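Local coordinates for Sca-family protein (Rickettsia rickettsii, PDB 4LQ8) that is a rickettsial surface cell antigen, represented here by its N-terminal head domains, with a probable role in cell adhesion, at residues A[106-111]-A[115-120]. Sequence-based numbering, arbitrary orientation.
Sequences EEEKEK and LSTFFG
Glu108 reaches from helix 95-111 to the amino end of the short helix 116-120 and takes hold of its first turn. Its OE2 accepts a hydrogen bond from Phe118 N at 2.8 Å, with an N-H...O angle of 157°. The syn lone pair is used, the one on the side of OE1. Thr117 N lies 3.2 Å from Glu108 OE2. A water bridges the two: it donates to Glu108 OE2 and accepts from Thr117 N, each at 2.9 Å. The side chain can span the gap because CG is anti to the backbone N (chi1 -160°) and the chain stays extended beyond it.

Leu115 supplies the apolar part. At the N-cap position, it sets CD2 3.8 Å from Glu108 CB, against the base of the glutamate. Leu115 CD2 also lies 3.9 Å from Lys109 CG. Beyond that point Lys109 turns away, and its NZ forms a salt bridge with Glu106 OE1 within its own helix. Leu115 and Phe118 also touch Ile82 of helix 64-90, which places the contact against that helix.

A short connection joins the two helices, and the chain direction is largely reversed: the axes of the short helical segments 106-111 and 116-120 make an angle of 133°. Asp112 OD2, in the connection, accepts a hydrogen bond from Ser116 N. Two acidic side chains therefore serve amides of the first turn, which has no preceding helical carbonyls to pair with. Their negative charge should also suit the positive end of the helix dipole, probably stabilising the carboxylate form of Glu108.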
loop_
_atom_site.group_PDB
_atom_site.type_symbol
_atom_site.label_atom_id
_atom_site.label_comp_id
_atom_site.label_asym_id
_atom_site.label_seq_id
_atom_site.Cartn_x
_atom_site.Cartn_y
_atom_site.Cartn_z
ATOM N N GLU A 106 1.043 -25.167 6.365
ATOM C CA GLU A 106 0.703 -26.057 5.247
ATOM C C GLU A 106 -0.759 -26.420 5.183
ATOM O O GLU A 106 -1.317 -26.421 4.092
ATOM C CB GLU A 106 1.574 -27.330 5.224
ATOM C CG GLU A 106 3.057 -27.072 5.000
ATOM C CD GLU A 106 3.521 -26.359 3.742
ATOM O OE1 GLU A 106 2.763 -26.287 2.747
ATOM O OE2 GLU A 106 4.681 -25.897 3.748
ATOM N N GLU A 107 -1.381 -26.706 6.348
ATOM C CA GLU A 107 -2.790 -27.050 6.455
ATOM C C GLU A 107 -3.665 -25.858 6.095
ATOM O O GLU A 107 -4.627 -26.003 5.341
ATOM C CB GLU A 107 -3.123 -27.560 7.868
ATOM C CG GLU A 107 -2.773 -29.028 8.046
ATOM C CD GLU A 107 -2.922 -29.607 9.440
ATOM O OE1 GLU A 107 -3.372 -28.880 10.358
ATOM O OE2 GLU A 107 -2.574 -30.797 9.614
ATOM N N GLU A 108 -3.314 -24.680 6.596
ATOM C CA GLU A 108 -4.070 -23.479 6.277
ATOM C C GLU A 108 -3.967 -23.061 4.780
ATOM O O GLU A 108 -4.979 -22.654 4.191
ATOM C CB GLU A 108 -3.693 -22.337 7.185
ATOM C CG GLU A 108 -4.793 -21.307 7.161
ATOM C CD GLU A 108 -4.550 -20.095 8.017
ATOM O OE1 GLU A 108 -4.108 -20.252 9.179
ATOM O OE2 GLU A 108 -4.881 -18.988 7.542
ATOM N N LYS A 109 -2.763 -23.170 4.182
ATOM C CA LYS A 109 -2.539 -22.856 2.769
ATOM C C LYS A 109 -3.487 -23.659 1.866
ATOM O O LYS A 109 -3.983 -23.116 0.889
ATOM C CB LYS A 109 -1.081 -23.123 2.355
ATOM C CG LYS A 109 -0.135 -21.967 2.627
ATOM C CD LYS A 109 1.349 -22.408 2.589
ATOM C CE LYS A 109 1.858 -22.844 1.233
ATOM N NZ LYS A 109 3.198 -23.497 1.316
ATOM N N GLU A 110 -3.752 -24.929 2.223
ATOM C CA GLU A 110 -4.633 -25.849 1.483
ATOM C C GLU A 110 -6.109 -25.438 1.546
ATOM O O GLU A 110 -6.863 -25.740 0.624
ATOM C CB GLU A 110 -4.475 -27.295 1.996
ATOM C CG GLU A 110 -3.199 -27.977 1.542
ATOM C CD GLU A 110 -3.217 -28.490 0.114
ATOM O OE1 GLU A 110 -3.576 -29.673 -0.089
ATOM O OE2 GLU A 110 -2.854 -27.715 -0.800
ATOM N N LYS A 111 -6.518 -24.794 2.635
ATOM C CA LYS A 111 -7.888 -24.344 2.867
ATOM C C LYS A 111 -8.125 -22.914 2.341
ATOM O O LYS A 111 -9.172 -22.631 1.754
ATOM C CB LYS A 111 -8.205 -24.378 4.372
ATOM C CG LYS A 111 -8.466 -25.777 4.929
ATOM C CD LYS A 111 -8.977 -25.743 6.382
ATOM C CE LYS A 111 -7.871 -25.699 7.417
ATOM N NZ LYS A 111 -8.405 -25.732 8.805
ATOM N N LEU A 115 -4.493 -16.931 3.507
ATOM C CA LEU A 115 -4.025 -17.133 4.895
ATOM C C LEU A 115 -4.576 -16.123 5.886
ATOM O O LEU A 115 -3.849 -15.590 6.728
ATOM C CB LEU A 115 -2.489 -17.173 4.938
ATOM C CG LEU A 115 -1.859 -18.423 4.296
ATOM C CD1 LEU A 115 -0.435 -18.162 3.914
ATOM C CD2 LEU A 115 -1.917 -19.613 5.229
ATOM N N SER A 116 -5.875 -15.853 5.771
ATOM C CA SER A 116 -6.576 -14.876 6.600
ATOM C C SER A 116 -6.436 -15.213 8.123
ATOM O O SER A 116 -6.078 -14.340 8.915
ATOM C CB SER A 116 -8.038 -14.792 6.163
ATOM O OG SER A 116 -8.735 -13.817 6.915
ATOM N N THR A 117 -6.625 -16.482 8.493
ATOM C CA THR A 117 -6.492 -16.928 9.890
ATOM C C THR A 117 -5.030 -16.810 10.362
ATOM O O THR A 117 -4.799 -16.280 11.437
ATOM C CB THR A 117 -7.110 -18.329 10.089
ATOM O OG1 THR A 117 -8.467 -18.268 9.654
ATOM C CG2 THR A 117 -7.069 -18.795 11.562
ATOM N N PHE A 118 -4.057 -17.247 9.538
ATOM C CA PHE A 118 -2.643 -17.123 9.876
ATOM C C PHE A 118 -2.273 -15.669 10.221
ATOM O O PHE A 118 -1.676 -15.424 11.270
ATOM C CB PHE A 118 -1.751 -17.610 8.719
ATOM C CG PHE A 118 -0.273 -17.547 9.050
ATOM C CD1 PHE A 118 0.347 -18.581 9.752
ATOM C CD2 PHE A 118 0.489 -16.445 8.687
ATOM C CE1 PHE A 118 1.714 -18.514 10.073
ATOM C CE2 PHE A 118 1.850 -16.377 9.017
ATOM C CZ PHE A 118 2.452 -17.417 9.696
ATOM N N PHE A 119 -2.592 -14.715 9.328
ATOM C CA PHE A 119 -2.194 -13.311 9.523
ATOM C C PHE A 119 -2.972 -12.594 10.618
ATOM O O PHE A 119 -2.439 -11.661 11.216
ATOM C CB PHE A 119 -2.215 -12.520 8.205
ATOM C CG PHE A 119 -1.067 -12.908 7.298
ATOM C CD1 PHE A 119 0.230 -12.484 7.570
ATOM C CD2 PHE A 119 -1.280 -13.715 6.177
ATOM C CE1 PHE A 119 1.296 -12.906 6.777
ATOM C CE2 PHE A 119 -0.218 -14.108 5.367
ATOM C CZ PHE A 119 1.066 -13.700 5.669
ATOM N N GLY A 120 -4.178 -13.062 10.924
ATOM C CA GLY A 120 -4.971 -12.491 12.007
ATOM C C GLY A 120 -4.669 -13.096 13.368
ATOM O O GLY A 120 -5.250 -12.677 14.377
HETATM O O HOH W 1 -7.587 -18.571 6.704
#